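Local coordinates for protein 16S rRNA methyltransferase (Streptomyces sp. DSM 40477, PDB 3MQ2) that methylates N1 of adenine 1408 in 16S rRNA, using S-adenosyl-L-methionine, and so confers resistance to aminoglycosides such as kanamycin, neomycin and apramycin, at residues 39-44 against 101-106; 198-201 against 207-210. All blocks are in the same frame, centred on the assembly; numbering follows the deposited sequence.

Contact 1: residues 39-44 against 101-106; sequences GKHPYK and ELHVLM. With SAH (S-adenosyl-L-homocysteine), chain C.
A chi1 of 167° swings the H41 ring away from its own backbone N, whereas H103 turns its CG beside its N (chi1 -62°); together the two torsions bring the imidazoles rim to rim between helix and strand. The bond they make is short and nearly straight, 2.8 Å from H41 NE2 to H103 ND1, and each ring offers its edge, with the planes at 40°. Either nitrogen could be the donor. At its far side H103 NE2 donates to E101 OE1 over 2.6 Å, close to the imidazole plane and onto the lone pair anti to the other carboxylate oxygen. E101 OE2 is in turn salt-bridged to R52, while H41 ND1 is bonded to the carbonyl of L192, so both rings are gripped at both nitrogens and can hardly rotate. With the outer nitrogens apparently acting as donors, the histidine pair probably shares one extra proton, which the nearby carboxylate would favour.

In this Rossmann-like methyltransferase sheet, strand 99-105 lies next to strand 29-34, and helix 40-48 packs across both, H41 and H103 each also touching D33. Toward the cofactor end of the strand the chemistry becomes apolar: L105 CD1 sits over the middle of one face of the H41 ring, 3.3 Å above its plane, in a CH-pi contact, and the same side chain touches T194 of the cofactor site. L105 also works through its backbone, where its O accepts a 2.8 Å hydrogen bond from the amino N of S-adenosyl-L-homocysteine. M106 follows with CG 3.6 Å from OXT of the same ligand.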
ATOM      1  N   GLY A  39      -0.451  -2.079  10.110  1.00 12.94           N
ATOM      2  CA  GLY A  39       0.060  -3.285   9.480  1.00 10.80           C
ATOM      3  C   GLY A  39      -0.851  -4.509   9.477  1.00  9.64           C
ATOM      4  O   GLY A  39      -0.405  -5.619   9.181  1.00 11.16           O
ATOM      5  N   LYS A  40      -2.125  -4.317   9.803  1.00 10.40           N
ATOM      6  CA  LYS A  40      -3.063  -5.440   9.851  1.00 11.60           C
ATOM      7  C   LYS A  40      -3.288  -6.062   8.473  1.00 11.27           C
ATOM      8  O   LYS A  40      -3.419  -7.276   8.341  1.00 12.49           O
ATOM      9  CB  LYS A  40      -4.406  -4.987  10.434  1.00 16.58           C
ATOM     10  CG  LYS A  40      -4.346  -4.599  11.905  1.00 28.42           C
ATOM     11  CD  LYS A  40      -5.691  -4.087  12.404  0.63 35.33           C
ATOM     12  CE  LYS A  40      -5.642  -3.759  13.889  0.57 44.37           C
ATOM     13  NZ  LYS A  40      -5.329  -4.960  14.713  0.61 47.35           N
ATOM     14  N   HIS A  41      -3.319  -5.225   7.442  1.00 12.15           N
ATOM     15  CA  HIS A  41      -3.594  -5.706   6.090  1.00 10.52           C
ATOM     16  C   HIS A  41      -2.524  -6.669   5.577  1.00 10.70           C
ATOM     17  O   HIS A  41      -2.829  -7.769   5.135  1.00 11.73           O
ATOM     18  CB  HIS A  41      -3.756  -4.519   5.126  1.00 12.77           C
ATOM     19  CG  HIS A  41      -3.727  -4.904   3.679  1.00 12.36           C
ATOM     20  ND1 HIS A  41      -4.707  -5.677   3.093  1.00 12.08           N
ATOM     21  CD2 HIS A  41      -2.827  -4.634   2.703  1.00 12.17           C
ATOM     22  CE1 HIS A  41      -4.413  -5.864   1.818  1.00 14.69           C
ATOM     23  NE2 HIS A  41      -3.279  -5.236   1.555  1.00 10.82           N
ATOM     24  N   PRO A  42      -1.246  -6.260   5.628  1.00  9.81           N
ATOM     25  CA  PRO A  42      -0.221  -7.180   5.118  1.00 10.67           C
ATOM     26  C   PRO A  42      -0.099  -8.446   5.962  1.00 11.71           C
ATOM     27  O   PRO A  42       0.325  -9.484   5.460  1.00 11.64           O
ATOM     28  CB  PRO A  42       1.071  -6.349   5.190  1.00  9.37           C
ATOM     29  CG  PRO A  42       0.773  -5.241   6.169  1.00 10.53           C
ATOM     30  CD  PRO A  42      -0.699  -4.937   5.972  1.00  7.88           C
ATOM     31  N   TYR A  43      -0.473  -8.367   7.233  1.00 10.17           N
ATOM     32  CA  TYR A  43      -0.469  -9.555   8.074  1.00 11.61           C
ATOM     33  C   TYR A  43      -1.471 -10.554   7.501  1.00 11.91           C
ATOM     34  O   TYR A  43      -1.162 -11.738   7.346  1.00 13.42           O
ATOM     35  CB  TYR A  43      -0.817  -9.202   9.520  1.00 11.93           C
ATOM     36  CG  TYR A  43      -0.691 -10.376  10.458  1.00 14.00           C
ATOM     37  CD1 TYR A  43       0.496 -10.626  11.137  1.00 15.02           C
ATOM     38  CD2 TYR A  43      -1.758 -11.243  10.659  1.00 18.93           C
ATOM     39  CE1 TYR A  43       0.619 -11.705  11.997  1.00 17.59           C
ATOM     40  CE2 TYR A  43      -1.640 -12.331  11.513  1.00 19.56           C
ATOM     41  CZ  TYR A  43      -0.451 -12.554  12.181  1.00 21.17           C
ATOM     42  OH  TYR A  43      -0.331 -13.633  13.036  1.00 22.66           O
ATOM     43  N   LYS A  44      -2.664 -10.069   7.166  1.00 13.21           N
ATOM     44  CA  LYS A  44      -3.641 -10.922   6.487  1.00 13.71           C
ATOM     45  C   LYS A  44      -3.113 -11.456   5.165  1.00 17.05           C
ATOM     46  O   LYS A  44      -3.215 -12.649   4.889  1.00 16.85           O
ATOM     47  CB  LYS A  44      -4.972 -10.196   6.255  1.00 16.29           C
ATOM     48  CG  LYS A  44      -5.892 -10.957   5.286  1.00 20.08           C
ATOM     49  CD  LYS A  44      -7.307 -10.407   5.284  1.00 31.89           C
ATOM     50  CE  LYS A  44      -8.257 -11.281   4.466  1.00 36.90           C
ATOM     51  NZ  LYS A  44      -9.683 -10.830   4.579  1.00 42.15           N
ATOM     52  N   GLU A 101       3.300  -7.076  -6.845  1.00 13.44           N
ATOM     53  CA  GLU A 101       1.978  -6.559  -6.509  1.00 11.16           C
ATOM     54  C   GLU A 101       2.171  -5.445  -5.494  1.00 12.66           C
ATOM     55  O   GLU A 101       2.913  -5.607  -4.519  1.00 10.78           O
ATOM     56  CB  GLU A 101       1.112  -7.681  -5.939  1.00 12.81           C
ATOM     57  CG  GLU A 101      -0.258  -7.229  -5.433  1.00 15.86           C
ATOM     58  CD  GLU A 101      -1.196  -8.397  -5.198  1.00 25.69           C
ATOM     59  OE1 GLU A 101      -2.210  -8.220  -4.492  1.00 25.73           O
ATOM     60  OE2 GLU A 101      -0.924  -9.495  -5.725  1.00 26.77           O
ATOM     61  N   LEU A 102       1.543  -4.304  -5.761  1.00  8.49           N
ATOM     62  CA  LEU A 102       1.706  -3.108  -4.951  1.00  8.40           C
ATOM     63  C   LEU A 102       0.346  -2.635  -4.435  1.00 10.11           C
ATOM     64  O   LEU A 102      -0.597  -2.490  -5.216  1.00 10.21           O
ATOM     65  CB  LEU A 102       2.330  -2.009  -5.803  1.00 10.94           C
ATOM     66  CG  LEU A 102       2.462  -0.645  -5.142  1.00 16.36           C
ATOM     67  CD1 LEU A 102       3.573  -0.703  -4.108  1.00 21.23           C
ATOM     68  CD2 LEU A 102       2.772   0.402  -6.201  1.00 21.82           C
ATOM     69  N   HIS A 103       0.246  -2.414  -3.123  1.00  6.82           N
ATOM     70  CA  HIS A 103      -0.981  -1.896  -2.511  1.00  8.17           C
ATOM     71  C   HIS A 103      -0.733  -0.537  -1.884  1.00 10.46           C
ATOM     72  O   HIS A 103       0.285  -0.321  -1.231  1.00 10.86           O
ATOM     73  CB  HIS A 103      -1.500  -2.837  -1.417  1.00 10.79           C
ATOM     74  CG  HIS A 103      -1.884  -4.195  -1.903  1.00 10.57           C
ATOM     75  ND1 HIS A 103      -2.323  -5.188  -1.051  1.00 14.60           N
ATOM     76  CD2 HIS A 103      -1.883  -4.739  -3.143  1.00 15.43           C
ATOM     77  CE1 HIS A 103      -2.585  -6.278  -1.746  1.00 17.02           C
ATOM     78  NE2 HIS A 103      -2.329  -6.031  -3.022  1.00 19.05           N
ATOM     79  N   VAL A 104      -1.671   0.382  -2.092  1.00  7.56           N
ATOM     80  CA  VAL A 104      -1.672   1.647  -1.365  1.00  5.96           C
ATOM     81  C   VAL A 104      -3.090   1.840  -0.863  1.00  9.64           C
ATOM     82  O   VAL A 104      -3.989   2.158  -1.650  1.00 10.62           O
ATOM     83  CB  VAL A 104      -1.309   2.841  -2.262  1.00  7.51           C
ATOM     84  CG1 VAL A 104      -1.323   4.156  -1.430  1.00 11.61           C
ATOM     85  CG2 VAL A 104       0.065   2.635  -2.902  1.00 10.59           C
ATOM     86  N   LEU A 105      -3.307   1.633   0.431  1.00  6.31           N
ATOM     87  CA  LEU A 105      -4.680   1.581   0.939  1.00  7.70           C
ATOM     88  C   LEU A 105      -4.996   2.763   1.843  1.00  9.40           C
ATOM     89  O   LEU A 105      -4.303   3.006   2.816  1.00  9.09           O
ATOM     90  CB  LEU A 105      -4.934   0.270   1.690  1.00  6.85           C
ATOM     91  CG  LEU A 105      -4.589  -1.036   0.973  1.00 10.28           C
ATOM     92  CD1 LEU A 105      -5.061  -2.220   1.808  1.00 12.02           C
ATOM     93  CD2 LEU A 105      -5.222  -1.079  -0.404  1.00 13.28           C
ATOM     94  N   MET A 106      -6.055   3.491   1.513  1.00  6.60           N
ATOM     95  CA  MET A 106      -6.502   4.635   2.320  1.00  9.51           C
ATOM     96  C   MET A 106      -5.411   5.661   2.600  1.00  8.41           C
ATOM     97  O   MET A 106      -5.245   6.076   3.745  1.00 10.38           O
ATOM     98  CB  MET A 106      -7.075   4.162   3.666  1.00 16.65           C
ATOM     99  CG  MET A 106      -7.755   2.824   3.621  1.00 21.51           C
ATOM    100  SD  MET A 106      -9.222   2.954   2.598  1.00 25.28           S
ATOM    101  CE  MET A 106     -10.274   3.885   3.709  1.00 29.52           C
TER
HETATM  102  N   SAH C 216      -3.012   1.474   4.766  0.62  5.86           N
HETATM  103  CA  SAH C 216      -3.202   1.495   6.207  0.62 13.22           C
HETATM  104  CB  SAH C 216      -2.930   2.885   6.779  0.62  9.82           C
HETATM  105  CG  SAH C 216      -3.552   4.026   5.981  0.62 13.11           C
HETATM  106  SD  SAH C 216      -3.512   5.582   6.906  0.62 17.41           S
HETATM  107  C   SAH C 216      -4.618   1.059   6.530  0.62 21.89           C
HETATM  108  O   SAH C 216      -4.980   0.893   7.695  0.62 22.72           O
HETATM  109  OXT SAH C 216      -5.422   0.874   5.616  0.62 14.06           O
HETATM  110  C5' SAH C 216      -2.260   6.163   5.733  0.62 13.49           C
HETATM  111  C4' SAH C 216      -0.851   5.774   6.167  0.62  9.21           C
HETATM  112  O4' SAH C 216       0.070   6.235   5.201  0.62 13.42           O
HETATM  113  C3' SAH C 216      -0.433   6.411   7.494  0.62 12.13           C
HETATM  114  O3' SAH C 216       0.053   5.410   8.353  0.62 13.20           O
HETATM  115  C2' SAH C 216       0.714   7.345   7.173  0.62 12.97           C
HETATM  116  O2' SAH C 216       1.724   7.279   8.163  0.62 14.44           O
HETATM  117  C1' SAH C 216       1.200   6.785   5.851  0.62 10.71           C
HETATM  118  N9  SAH C 216       1.825   7.774   4.966  0.62 15.81           N
HETATM  119  C8  SAH C 216       1.352   8.994   4.557  0.62 11.25           C
HETATM  120  N7  SAH C 216       2.277   9.545   3.723  0.62 16.73           N
HETATM  121  C5  SAH C 216       3.315   8.676   3.605  0.62 12.80           C
HETATM  122  C6  SAH C 216       4.508   8.715   2.898  0.62 12.30           C
HETATM  123  N6  SAH C 216       4.816   9.763   2.137  0.62 11.46           N
HETATM  124  N1  SAH C 216       5.369   7.646   2.985  0.62 13.59           N
HETATM  125  C2  SAH C 216       5.064   6.549   3.763  0.62 14.33           C
HETATM  126  N3  SAH C 216       3.885   6.512   4.474  0.62 11.22           N
HETATM  127  C4  SAH C 216       3.034   7.562   4.378  0.62 13.81           C

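Contact 2: residues 198-201 against 207-210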
ATOM      1  N   ARG A 198     -12.897   0.440  11.169  1.00 18.54           N
ATOM      2  CA  ARG A 198     -13.515   0.923  12.391  1.00 19.11           C
ATOM      3  C   ARG A 198     -13.924   2.384  12.246  1.00 20.83           C
ATOM      4  O   ARG A 198     -15.045   2.756  12.586  1.00 21.02           O
ATOM      5  CB  ARG A 198     -12.568   0.747  13.577  1.00 25.69           C
ATOM      6  CG  ARG A 198     -13.269   0.763  14.922  1.00 35.11           C
ATOM      7  CD  ARG A 198     -12.272   0.807  16.065  1.00 45.65           C
ATOM      8  NE  ARG A 198     -11.222  -0.200  15.935  1.00 52.47           N
ATOM      9  CZ  ARG A 198     -10.014   0.041  15.432  1.00 60.08           C
ATOM     10  NH1 ARG A 198      -9.701   1.258  15.009  1.00 63.52           N
ATOM     11  NH2 ARG A 198      -9.118  -0.933  15.352  1.00 63.50           N
ATOM     12  N   ARG A 199     -13.011   3.203  11.733  1.00 17.55           N
ATOM     13  CA  ARG A 199     -13.277   4.624  11.540  1.00 14.13           C
ATOM     14  C   ARG A 199     -14.444   4.824  10.590  1.00 16.59           C
ATOM     15  O   ARG A 199     -15.271   5.715  10.784  1.00 20.35           O
ATOM     16  CB  ARG A 199     -12.034   5.332  10.996  1.00 17.03           C
ATOM     17  CG  ARG A 199     -12.249   6.806  10.659  1.00 18.93           C
ATOM     18  CD  ARG A 199     -10.925   7.523  10.403  1.00 19.94           C
ATOM     19  NE  ARG A 199     -11.106   8.841   9.794  1.00 17.75           N
ATOM     20  CZ  ARG A 199     -11.080   9.994  10.459  1.00 17.06           C
ATOM     21  NH1 ARG A 199     -10.882  10.008  11.774  1.00 16.42           N
ATOM     22  NH2 ARG A 199     -11.251  11.133   9.805  1.00 15.42           N
ATOM     23  N   LEU A 200     -14.519   3.976   9.567  1.00 15.00           N
ATOM     24  CA  LEU A 200     -15.572   4.094   8.562  1.00 13.91           C
ATOM     25  C   LEU A 200     -16.889   3.427   8.937  1.00 15.74           C
ATOM     26  O   LEU A 200     -17.888   3.607   8.237  1.00 17.77           O
ATOM     27  CB  LEU A 200     -15.089   3.534   7.218  1.00 12.73           C
ATOM     28  CG  LEU A 200     -13.891   4.252   6.589  1.00 16.86           C
ATOM     29  CD1 LEU A 200     -13.381   3.485   5.363  1.00 18.80           C
ATOM     30  CD2 LEU A 200     -14.228   5.697   6.230  1.00 19.04           C
ATOM     31  N   HIS A 201     -16.911   2.662  10.026  1.00 18.46           N
ATOM     32  CA  HIS A 201     -18.115   1.914  10.388  1.00 20.50           C
ATOM     33  C   HIS A 201     -19.315   2.832  10.600  1.00 17.57           C
ATOM     34  O   HIS A 201     -20.451   2.461  10.290  1.00 20.03           O
ATOM     35  CB  HIS A 201     -17.879   1.044  11.632  1.00 22.72           C
ATOM     36  CG  HIS A 201     -19.080   0.249  12.058  1.00 19.53           C
ATOM     37  ND1 HIS A 201     -19.560  -0.827  11.339  1.00 23.57           N
ATOM     38  CD2 HIS A 201     -19.892   0.376  13.132  1.00 31.48           C
ATOM     39  CE1 HIS A 201     -20.620  -1.324  11.952  1.00 28.47           C
ATOM     40  NE2 HIS A 201     -20.841  -0.615  13.045  1.00 28.01           N
ATOM     41  N   PHE A 207     -20.770   4.787  -0.436  1.00 10.88           N
ATOM     42  CA  PHE A 207     -19.447   4.196  -0.554  1.00  9.92           C
ATOM     43  C   PHE A 207     -18.438   5.125   0.080  1.00 12.76           C
ATOM     44  O   PHE A 207     -18.590   6.345   0.025  1.00 12.60           O
ATOM     45  CB  PHE A 207     -19.051   4.021  -2.015  1.00 13.40           C
ATOM     46  CG  PHE A 207     -19.894   3.040  -2.761  1.00 14.09           C
ATOM     47  CD1 PHE A 207     -19.827   1.688  -2.474  1.00 13.23           C
ATOM     48  CD2 PHE A 207     -20.722   3.472  -3.782  1.00 12.73           C
ATOM     49  CE1 PHE A 207     -20.608   0.775  -3.186  1.00 13.82           C
ATOM     50  CE2 PHE A 207     -21.498   2.569  -4.503  1.00 15.64           C
ATOM     51  CZ  PHE A 207     -21.429   1.217  -4.200  1.00 14.83           C
ATOM     52  N   ASP A 208     -17.393   4.541   0.651  1.00 12.63           N
ATOM     53  CA  ASP A 208     -16.328   5.313   1.270  1.00 11.72           C
ATOM     54  C   ASP A 208     -15.030   5.221   0.496  1.00 13.52           C
ATOM     55  O   ASP A 208     -14.127   6.012   0.729  1.00 11.00           O
ATOM     56  CB  ASP A 208     -16.060   4.789   2.672  1.00  7.73           C
ATOM     57  CG  ASP A 208     -17.273   4.873   3.551  1.00 10.84           C
ATOM     58  OD1 ASP A 208     -17.905   5.943   3.544  1.00 13.96           O
ATOM     59  OD2 ASP A 208     -17.583   3.881   4.237  1.00 16.05           O
ATOM     60  N   VAL A 209     -14.931   4.240  -0.401  1.00 10.06           N
ATOM     61  CA  VAL A 209     -13.651   3.928  -1.032  1.00  9.78           C
ATOM     62  C   VAL A 209     -13.812   3.719  -2.530  1.00 11.98           C
ATOM     63  O   VAL A 209     -14.784   3.106  -2.981  1.00 11.31           O
ATOM     64  CB  VAL A 209     -13.043   2.662  -0.408  1.00  8.50           C
ATOM     65  CG1 VAL A 209     -11.815   2.187  -1.192  1.00 10.35           C
ATOM     66  CG2 VAL A 209     -12.689   2.904   1.056  1.00 11.48           C
ATOM     67  N   LEU A 210     -12.864   4.242  -3.296  1.00  8.80           N
ATOM     68  CA  LEU A 210     -12.794   4.017  -4.733  1.00  9.26           C
ATOM     69  C   LEU A 210     -11.517   3.224  -5.005  1.00 11.86           C
ATOM     70  O   LEU A 210     -10.427   3.667  -4.651  1.00 14.27           O
ATOM     71  CB  LEU A 210     -12.709   5.355  -5.472  1.00 11.14           C
ATOM     72  CG  LEU A 210     -12.682   5.339  -6.998  1.00 15.44           C
ATOM     73  CD1 LEU A 210     -13.982   4.740  -7.516  1.00 13.73           C
ATOM     74  CD2 LEU A 210     -12.482   6.744  -7.543  1.00 16.99           C
TER
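L200 meets D208 and V209 where helix 196-200 packs against the beginning of strand 209-216. In the seven-stranded Rossmann-like fold of class I methyltransferases this is the strand inserted antiparallel between strands 134-141 and 176-184, and the helix belongs to the segment that brings W196 to the cofactor site.

Van der Waals packing makes up the direct contact. The side chains of L200 and D208 run antiparallel, side by side, so that the branched end of the leucine lies alongside the methylene of the aspartate: L200 CD1 is 4.0 Å from D208 CB. The other methyl, L200 CD2, leans against the root of the carboxylate, 4.1 Å from D208 CG. Both residues hold CG beside the backbone N (chi1 -62° for L200 and -60° for D208), which lets each side chain run along the flank of the other. V209 adds a looser apolar touch, its CG2 standing 4.4 Å from L200 CD1. L200 also rests on H143, so the leucine bridges the helix, the strand and the loop after strand 134-141.

Polar bonding runs around this packing and not across it, as no hydrogen bond joins the two segments. D208 OD1 finds its partners outside them, H143 NE2 and S203 OG, the latter in the loop that links helix to strand. Two bonds to one oxygen probably restrict the turning of the carboxylate. D208 bonds through its main chain to L142, just past strand 134-141, and V209 to L184 of strand 176-184, and the F207 ring stacks with Y183. Within 198-201 the backbone closes through H201 N on R198 O, 3.2 Å apart. On the leucine side, D208 OD2 faces L200 CB at 3.9 Å.

Both contacts set a helix against the same mixed sheet, and both are buried, but at different depths: the centre of contact 1 is about 5 Å, and that of contact 2 about 16 Å, from the centre of the chain, the latter beside exposed residues of 198-201. Their chemistry differs too. The central one joins a hydrogen-bonded pair of buried histidines, linked on to a partly exposed glutamate, to a CH-pi contact; the outer one is van der Waals packing without a bond across it. They meet at M106, whose CE packs 3.5 Å from L200 CD1 and 3.7 Å from V209 CG2, so a residue of the cofactor pocket joins 101-106 to the 198-201/207-210 pair.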